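Local coordinates for indole-3-acetic acid-amido synthetase GH3.15 (Arabidopsis thaliana, PDB 6E1Q), which conjugates glutamine, and possibly cysteine, to the auxin precursor indole-3-butyric acid using ATP, and also modifies the herbicide 2,4-DB, at residues E456-M461 with E494-V499; W482-K487 with I530-P535. All blocks are in the same frame, centred on the assembly; numbering follows the deposited sequence.

Interaction 1: E456-M461 with E494-V499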
ATOM      1  N   GLU A 456      11.216  23.458   4.309  1.00 40.07           N
ATOM      2  CA  GLU A 456       9.978  24.196   4.575  1.00 43.81           C
ATOM      3  C   GLU A 456      10.181  25.699   4.703  1.00 47.17           C
ATOM      4  O   GLU A 456       9.366  26.446   4.134  1.00 46.69           O
ATOM      5  CB  GLU A 456       9.285  23.656   5.833  1.00 48.72           C
ATOM      6  CG  GLU A 456       8.590  22.320   5.660  1.00 61.15           C
ATOM      7  CD  GLU A 456       7.710  21.974   6.851  1.00 79.35           C
ATOM      8  OE1 GLU A 456       7.630  22.801   7.787  1.00 87.07           O
ATOM      9  OE2 GLU A 456       7.099  20.880   6.852  1.00 76.24           O
ATOM     10  N   PRO A 457      11.201  26.212   5.403  1.00 39.11           N
ATOM     11  CA  PRO A 457      11.400  27.666   5.428  1.00 42.43           C
ATOM     12  C   PRO A 457      11.721  28.267   4.073  1.00 42.32           C
ATOM     13  O   PRO A 457      11.646  29.491   3.940  1.00 43.09           O
ATOM     14  CB  PRO A 457      12.576  27.850   6.403  1.00 49.02           C
ATOM     15  CG  PRO A 457      12.531  26.645   7.267  1.00 45.45           C
ATOM     16  CD  PRO A 457      12.089  25.532   6.368  1.00 35.89           C
ATOM     17  N   HIS A 458      12.087  27.469   3.072  1.00 37.63           N
ATOM     18  CA  HIS A 458      12.422  28.010   1.760  1.00 46.16           C
ATOM     19  C   HIS A 458      11.312  27.805   0.729  1.00 43.51           C
ATOM     20  O   HIS A 458      11.538  28.059  -0.457  1.00 40.28           O
ATOM     21  CB  HIS A 458      13.726  27.400   1.253  1.00 42.73           C
ATOM     22  CG  HIS A 458      14.901  27.726   2.112  1.00 49.71           C
ATOM     23  ND1 HIS A 458      15.115  27.133   3.339  1.00 48.99           N
ATOM     24  CD2 HIS A 458      15.897  28.624   1.946  1.00 48.78           C
ATOM     25  CE1 HIS A 458      16.206  27.639   3.882  1.00 47.73           C
ATOM     26  NE2 HIS A 458      16.700  28.545   3.056  1.00 55.06           N
ATOM     27  N   ASP A 459      10.122  27.379   1.165  1.00 38.44           N
ATOM     28  CA  ASP A 459       8.962  27.156   0.287  1.00 47.69           C
ATOM     29  C   ASP A 459       9.281  26.136  -0.797  1.00 47.11           C
ATOM     30  O   ASP A 459       8.912  26.300  -1.957  1.00 37.96           O
ATOM     31  CB  ASP A 459       8.444  28.454  -0.333  1.00 48.46           C
ATOM     32  CG  ASP A 459       8.202  29.522   0.703  1.00 60.51           C
ATOM     33  OD1 ASP A 459       7.557  29.209   1.727  1.00 63.57           O
ATOM     34  OD2 ASP A 459       8.691  30.654   0.519  1.00 70.22           O
ATOM     35  N   LEU A 460       9.996  25.089  -0.408  1.00 45.04           N
ATOM     36  CA  LEU A 460      10.293  23.962  -1.267  1.00 41.21           C
ATOM     37  C   LEU A 460       9.768  22.699  -0.602  1.00 36.22           C
ATOM     38  O   LEU A 460       9.666  22.621   0.630  1.00 41.57           O
ATOM     39  CB  LEU A 460      11.794  23.856  -1.535  1.00 40.50           C
ATOM     40  CG  LEU A 460      12.306  25.010  -2.379  1.00 44.26           C
ATOM     41  CD1 LEU A 460      13.811  25.013  -2.428  1.00 37.56           C
ATOM     42  CD2 LEU A 460      11.694  24.903  -3.787  1.00 42.21           C
ATOM     43  N   MET A 461       9.414  21.728  -1.425  1.00 35.91           N
ATOM     44  CA  MET A 461       8.874  20.455  -0.959  1.00 44.00           C
ATOM     45  C   MET A 461       9.595  19.321  -1.673  1.00 44.76           C
ATOM     46  O   MET A 461       9.909  19.426  -2.864  1.00 41.47           O
ATOM     47  CB  MET A 461       7.353  20.358  -1.225  1.00 60.04           C
ATOM     48  CG  MET A 461       6.646  19.218  -0.463  1.00 67.21           C
ATOM     49  SD  MET A 461       4.874  19.028  -0.844  1.00 60.66           S
ATOM     50  CE  MET A 461       4.139  19.758   0.617  1.00 72.77           C
ATOM     51  N   GLU A 494      14.678  27.278  -6.773  1.00 75.82           N
ATOM     52  CA  GLU A 494      15.943  26.561  -6.629  1.00 71.13           C
ATOM     53  C   GLU A 494      16.459  26.694  -5.206  1.00 71.25           C
ATOM     54  O   GLU A 494      16.427  27.804  -4.658  1.00 68.15           O
ATOM     55  CB  GLU A 494      16.981  27.100  -7.620  1.00 83.37           C
ATOM     56  CG  GLU A 494      18.328  26.389  -7.582  1.00 94.52           C
ATOM     57  CD  GLU A 494      19.283  26.872  -8.664  1.00 97.42           C
ATOM     58  OE1 GLU A 494      19.918  27.929  -8.474  1.00 95.24           O
ATOM     59  OE2 GLU A 494      19.383  26.193  -9.713  1.00100.73           O
ATOM     60  N   PRO A 495      16.941  25.614  -4.582  1.00 61.41           N
ATOM     61  CA  PRO A 495      17.438  25.716  -3.206  1.00 52.24           C
ATOM     62  C   PRO A 495      18.867  26.233  -3.173  1.00 50.30           C
ATOM     63  O   PRO A 495      19.691  25.892  -4.025  1.00 56.62           O
ATOM     64  CB  PRO A 495      17.364  24.269  -2.700  1.00 46.48           C
ATOM     65  CG  PRO A 495      17.627  23.460  -3.922  1.00 47.58           C
ATOM     66  CD  PRO A 495      17.052  24.236  -5.098  1.00 53.46           C
ATOM     67  N   ASN A 496      19.167  27.068  -2.179  1.00 49.07           N
ATOM     68  CA  ASN A 496      20.539  27.534  -2.051  1.00 40.29           C
ATOM     69  C   ASN A 496      21.444  26.385  -1.595  1.00 48.96           C
ATOM     70  O   ASN A 496      20.993  25.383  -1.031  1.00 37.91           O
ATOM     71  CB  ASN A 496      20.618  28.759  -1.126  1.00 42.42           C
ATOM     72  CG  ASN A 496      20.564  28.407   0.359  1.00 48.56           C
ATOM     73  OD1 ASN A 496      21.443  27.725   0.894  1.00 48.87           O
ATOM     74  ND2 ASN A 496      19.546  28.932   1.044  1.00 43.16           N
ATOM     75  N   ARG A 497      22.744  26.527  -1.878  1.00 52.92           N
ATOM     76  CA  ARG A 497      23.649  25.403  -1.664  1.00 48.93           C
ATOM     77  C   ARG A 497      23.852  25.124  -0.179  1.00 43.40           C
ATOM     78  O   ARG A 497      23.982  23.957   0.212  1.00 40.91           O
ATOM     79  CB  ARG A 497      24.985  25.651  -2.375  1.00 50.61           C
ATOM     80  CG  ARG A 497      26.173  24.866  -1.809  1.00 58.47           C
ATOM     81  CD  ARG A 497      27.265  24.597  -2.860  1.00 68.24           C
ATOM     82  NE  ARG A 497      26.712  24.256  -4.173  1.00 87.81           N
ATOM     83  CZ  ARG A 497      26.727  23.038  -4.724  1.00 93.36           C
ATOM     84  NH1 ARG A 497      27.262  22.007  -4.084  1.00 94.09           N
ATOM     85  NH2 ARG A 497      26.195  22.846  -5.926  1.00 89.21           N
ATOM     86  N   ASP A 498      23.830  26.165   0.661  1.00 38.29           N
ATOM     87  CA  ASP A 498      24.024  25.974   2.097  1.00 36.91           C
ATOM     88  C   ASP A 498      22.933  25.093   2.694  1.00 38.39           C
ATOM     89  O   ASP A 498      23.220  24.150   3.440  1.00 40.61           O
ATOM     90  CB  ASP A 498      24.066  27.321   2.832  1.00 41.39           C
ATOM     91  CG  ASP A 498      25.347  28.113   2.563  1.00 56.41           C
ATOM     92  OD1 ASP A 498      26.461  27.565   2.710  1.00 59.47           O
ATOM     93  OD2 ASP A 498      25.239  29.304   2.233  1.00 61.13           O
ATOM     94  N   VAL A 499      21.670  25.386   2.392  1.00 41.26           N
ATOM     95  CA  VAL A 499      20.607  24.541   2.922  1.00 37.92           C
ATOM     96  C   VAL A 499      20.708  23.116   2.359  1.00 34.20           C
ATOM     97  O   VAL A 499      20.563  22.143   3.107  1.00 36.44           O
ATOM     98  CB  VAL A 499      19.230  25.192   2.685  1.00 42.83           C
ATOM     99  CG1 VAL A 499      18.907  25.269   1.219  1.00 48.57           C
ATOM    100  CG2 VAL A 499      18.153  24.424   3.437  1.00 44.53           C
TER

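Interaction 2: W482-K487 with I530-P535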
ATOM      1  N   TRP A 482      16.613  13.551  -5.171  1.00 31.97           N
ATOM      2  CA  TRP A 482      15.518  14.353  -4.638  1.00 35.29           C
ATOM      3  C   TRP A 482      14.824  15.073  -5.788  1.00 40.10           C
ATOM      4  O   TRP A 482      15.464  15.830  -6.525  1.00 40.74           O
ATOM      5  CB  TRP A 482      16.033  15.381  -3.619  1.00 31.29           C
ATOM      6  CG  TRP A 482      16.125  14.871  -2.203  1.00 30.70           C
ATOM      7  CD1 TRP A 482      16.131  13.575  -1.801  1.00 32.73           C
ATOM      8  CD2 TRP A 482      16.210  15.662  -1.013  1.00 26.91           C
ATOM      9  NE1 TRP A 482      16.222  13.502  -0.431  1.00 31.71           N
ATOM     10  CE2 TRP A 482      16.266  14.771   0.078  1.00 32.17           C
ATOM     11  CE3 TRP A 482      16.244  17.037  -0.765  1.00 31.26           C
ATOM     12  CZ2 TRP A 482      16.346  15.205   1.396  1.00 28.05           C
ATOM     13  CZ3 TRP A 482      16.324  17.474   0.554  1.00 27.85           C
ATOM     14  CH2 TRP A 482      16.364  16.560   1.613  1.00 32.40           C
ATOM     15  N   GLU A 483      13.524  14.853  -5.939  1.00 34.16           N
ATOM     16  CA  GLU A 483      12.731  15.662  -6.862  1.00 35.55           C
ATOM     17  C   GLU A 483      11.974  16.706  -6.054  1.00 28.39           C
ATOM     18  O   GLU A 483      11.150  16.358  -5.204  1.00 33.21           O
ATOM     19  CB  GLU A 483      11.763  14.817  -7.686  1.00 41.18           C
ATOM     20  CG  GLU A 483      10.958  15.676  -8.652  1.00 48.39           C
ATOM     21  CD  GLU A 483      10.109  14.872  -9.611  1.00 52.36           C
ATOM     22  OE1 GLU A 483      10.554  13.781 -10.037  1.00 52.10           O
ATOM     23  OE2 GLU A 483       9.001  15.348  -9.948  1.00 54.64           O
ATOM     24  N   LEU A 484      12.273  17.979  -6.302  1.00 31.17           N
ATOM     25  CA  LEU A 484      11.718  19.090  -5.544  1.00 39.94           C
ATOM     26  C   LEU A 484      10.602  19.786  -6.316  1.00 42.08           C
ATOM     27  O   LEU A 484      10.615  19.824  -7.547  1.00 53.91           O
ATOM     28  CB  LEU A 484      12.814  20.109  -5.191  1.00 40.51           C
ATOM     29  CG  LEU A 484      13.959  19.557  -4.329  1.00 44.27           C
ATOM     30  CD1 LEU A 484      15.030  20.614  -4.014  1.00 47.86           C
ATOM     31  CD2 LEU A 484      13.420  18.921  -3.048  1.00 34.31           C
ATOM     32  N   GLY A 485       9.639  20.360  -5.567  1.00 47.62           N
ATOM     33  CA  GLY A 485       8.622  21.219  -6.144  1.00 47.56           C
ATOM     34  C   GLY A 485       8.289  22.384  -5.223  1.00 47.09           C
ATOM     35  O   GLY A 485       8.788  22.475  -4.092  1.00 42.77           O
ATOM     36  N   SER A 486       7.434  23.277  -5.724  1.00 44.01           N
ATOM     37  CA  SER A 486       7.014  24.460  -4.973  1.00 46.39           C
ATOM     38  C   SER A 486       5.651  24.927  -5.476  1.00 59.05           C
ATOM     39  O   SER A 486       5.075  24.346  -6.396  1.00 62.46           O
ATOM     40  CB  SER A 486       8.044  25.575  -5.091  1.00 44.71           C
ATOM     41  OG  SER A 486       7.794  26.375  -6.234  1.00 59.19           O
ATOM     42  N   LYS A 487       5.135  25.994  -4.859  1.00 72.31           N
ATOM     43  CA  LYS A 487       3.861  26.583  -5.260  1.00 69.68           C
ATOM     44  C   LYS A 487       3.998  27.610  -6.379  1.00 69.88           C
ATOM     45  O   LYS A 487       3.012  27.897  -7.069  1.00 70.69           O
ATOM     46  CB  LYS A 487       3.172  27.232  -4.053  1.00 80.93           C
ATOM     47  CG  LYS A 487       1.874  26.555  -3.598  1.00 93.14           C
ATOM     48  CD  LYS A 487       1.157  27.373  -2.512  1.00104.73           C
ATOM     49  CE  LYS A 487       0.535  26.482  -1.443  1.00105.13           C
ATOM     50  NZ  LYS A 487       0.464  27.103  -0.091  1.00102.99           N
ATOM     51  N   ILE A 530      23.380  14.372  -2.239  1.00 42.02           N
ATOM     52  CA  ILE A 530      22.018  14.542  -2.717  1.00 39.40           C
ATOM     53  C   ILE A 530      22.093  15.142  -4.108  1.00 46.67           C
ATOM     54  O   ILE A 530      22.753  16.174  -4.316  1.00 40.50           O
ATOM     55  CB  ILE A 530      21.166  15.418  -1.782  1.00 39.41           C
ATOM     56  CG1 ILE A 530      20.938  14.711  -0.445  1.00 31.74           C
ATOM     57  CG2 ILE A 530      19.829  15.761  -2.456  1.00 32.48           C
ATOM     58  CD1 ILE A 530      20.203  15.562   0.588  1.00 32.08           C
ATOM     59  N   LYS A 531      21.437  14.483  -5.063  1.00 39.93           N
ATOM     60  CA  LYS A 531      21.320  14.975  -6.427  1.00 41.34           C
ATOM     61  C   LYS A 531      19.870  15.380  -6.657  1.00 45.54           C
ATOM     62  O   LYS A 531      18.953  14.578  -6.445  1.00 45.34           O
ATOM     63  CB  LYS A 531      21.773  13.922  -7.439  1.00 41.97           C
ATOM     64  CG  LYS A 531      23.252  13.503  -7.285  1.00 53.76           C
ATOM     65  CD  LYS A 531      23.602  12.252  -8.104  1.00 58.48           C
ATOM     66  CE  LYS A 531      24.882  12.435  -8.891  1.00 64.32           C
ATOM     67  NZ  LYS A 531      25.796  11.265  -8.841  1.00 66.87           N
ATOM     68  N   VAL A 532      19.663  16.636  -7.029  1.00 41.09           N
ATOM     69  CA  VAL A 532      18.328  17.120  -7.352  1.00 44.43           C
ATOM     70  C   VAL A 532      18.020  16.779  -8.803  1.00 49.78           C
ATOM     71  O   VAL A 532      18.801  17.094  -9.707  1.00 55.45           O
ATOM     72  CB  VAL A 532      18.229  18.629  -7.093  1.00 47.35           C
ATOM     73  CG1 VAL A 532      16.890  19.165  -7.552  1.00 48.12           C
ATOM     74  CG2 VAL A 532      18.431  18.896  -5.608  1.00 46.10           C
ATOM     75  N   VAL A 533      16.894  16.118  -9.034  1.00 42.37           N
ATOM     76  CA  VAL A 533      16.514  15.715 -10.384  1.00 47.90           C
ATOM     77  C   VAL A 533      15.377  16.599 -10.867  1.00 46.75           C
ATOM     78  O   VAL A 533      14.575  17.104 -10.075  1.00 48.69           O
ATOM     79  CB  VAL A 533      16.137  14.223 -10.456  1.00 43.05           C
ATOM     80  CG1 VAL A 533      17.378  13.379 -10.247  1.00 43.65           C
ATOM     81  CG2 VAL A 533      15.083  13.890  -9.394  1.00 38.78           C
ATOM     82  N   LYS A 534      15.332  16.805 -12.182  1.00 59.31           N
ATOM     83  CA  LYS A 534      14.288  17.614 -12.797  1.00 63.85           C
ATOM     84  C   LYS A 534      12.904  17.040 -12.489  1.00 59.55           C
ATOM     85  O   LYS A 534      12.749  15.825 -12.309  1.00 59.51           O
ATOM     86  CB  LYS A 534      14.504  17.682 -14.312  1.00 69.28           C
ATOM     87  CG  LYS A 534      14.107  19.010 -14.958  1.00 75.94           C
ATOM     88  CD  LYS A 534      14.064  18.942 -16.490  1.00 74.61           C
ATOM     89  CE  LYS A 534      14.657  20.217 -17.113  1.00 72.55           C
ATOM     90  NZ  LYS A 534      14.564  20.231 -18.596  1.00 72.09           N
ATOM     91  N   PRO A 535      11.880  17.892 -12.407  1.00 56.93           N
ATOM     92  CA  PRO A 535      10.507  17.394 -12.258  1.00 51.67           C
ATOM     93  C   PRO A 535      10.153  16.392 -13.355  1.00 52.50           C
ATOM     94  O   PRO A 535      10.603  16.504 -14.500  1.00 48.62           O
ATOM     95  CB  PRO A 535       9.656  18.664 -12.374  1.00 56.99           C
ATOM     96  CG  PRO A 535      10.555  19.761 -11.910  1.00 62.95           C
ATOM     97  CD  PRO A 535      11.956  19.363 -12.298  1.00 59.84           C
TER

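Interaction 1: E456-M461 with E494-V499
The imidazole of His458 has Val499 CG1 over one face, while the amide nitrogen of Asn496 comes up obliquely to the same ring. His458 CE1 lies 3.8 Å from Val499 CG2, the two side chains reaching toward each other tip to tip. On the NE2 side, His458 NE2 and Asn496 ND2 are 3.5 Å apart. The histidine and asparagine side chains cross at about a right angle, and the ring and amide planes are 68° apart, so the two flat groups do not stack. Asn496 is the N-cap of helix 497-510: its OD1 accepts from Val499 N at 2.8 Å. With CG between the backbone N and the carbonyl carbon (chi1 79°), the amide carbon stands where OD1 can turn back to the first helical turn, and ND2 is left facing the histidine. The other half of the contact is apolar. Leu460 CD1 meets Pro495 CB at 3.6 Å, the two side chains again crossing at about a right angle, and Leu455, Ser486 and Phe493 also pack on the leucine, which is buried. The loop before strand 461-470 is therefore held against the start of the helix by side-chain contacts, apolar at Leu460 and Val499 and polar at the amide, with no hydrogen bond across; the cap bond fixes the amide that the exposed histidine ring meets, and the Leu460-Pro495 pair supplies the apolar inner side.

Interaction 2: W482-K487 with I530-P535
Ile530 lies against one face of the Trp482 indole, the two side chains crossing obliquely. Its CD1 sits 4.0 Å from the centroid of the six-membered ring and only 10° off the ring normal, a CH-pi contact, while its CG2 lies 3.8 Å from Trp482 CG. One isoleucine thus spans both rings. Met500 and Cys503 of helix 497-510 also touch the indole. Further along, the side chains of Leu484 and Val532 cross at about a right angle, with Leu484 CD1 4.1 Å from Val532 CG2. Glu483 points to the other face of the sheet from Trp482, sharing it with Val533, whose CG2 is 3.8 Å from Glu483 CB. With CG anti to the backbone N (chi1 -179°) and the chain extended, the carboxylate arrives beside Pro535, OE2 lying 3.4 Å from Pro535 CA. There OE2 accepts from Gly536 N and OE1 from Phe538 N, at the start of helix 537-547. An alanine in place of Glu483 would probably leave those two amides without their carboxylate acceptor and loosen the turn after strand 529-533. Two backbone bonds tie the strands: Trp482 N to Lys531 O and Val533 N to Trp482 O, both 2.9 Å. Trp482 therefore bonds to the residues before and after Val532, the pattern of a parallel bridge. These are neighbouring parallel strands of the mixed four-stranded sheet of the GH3 C-terminal domain, joined in the chain through helices 497-510 and 513-522 in a beta-alpha-beta crossover.

In the fold
Both contacts belong to the C-terminal domain and lie away from the ATP and substrate sites, their centres about 10 Å apart. Interaction 2 is buried sheet core, where backbone hydrogen bonds and an aromatic-aliphatic contact join two strands; interaction 1 is partly buried, sits nearer the surface and links a loop to a helix start through side-chain contacts. They share elements: strand 477-485 runs on into the loop that ends at 494-496, just before helix 497-510, and strand 461-470, which follows the loop of interaction 1, pairs with strand 477-485, Met461 N to Gly485 O at 2.8 Å being a probable hydrogen bond. Helix 497-510, which begins at interaction 1, also packs on the aromatic side of interaction 2.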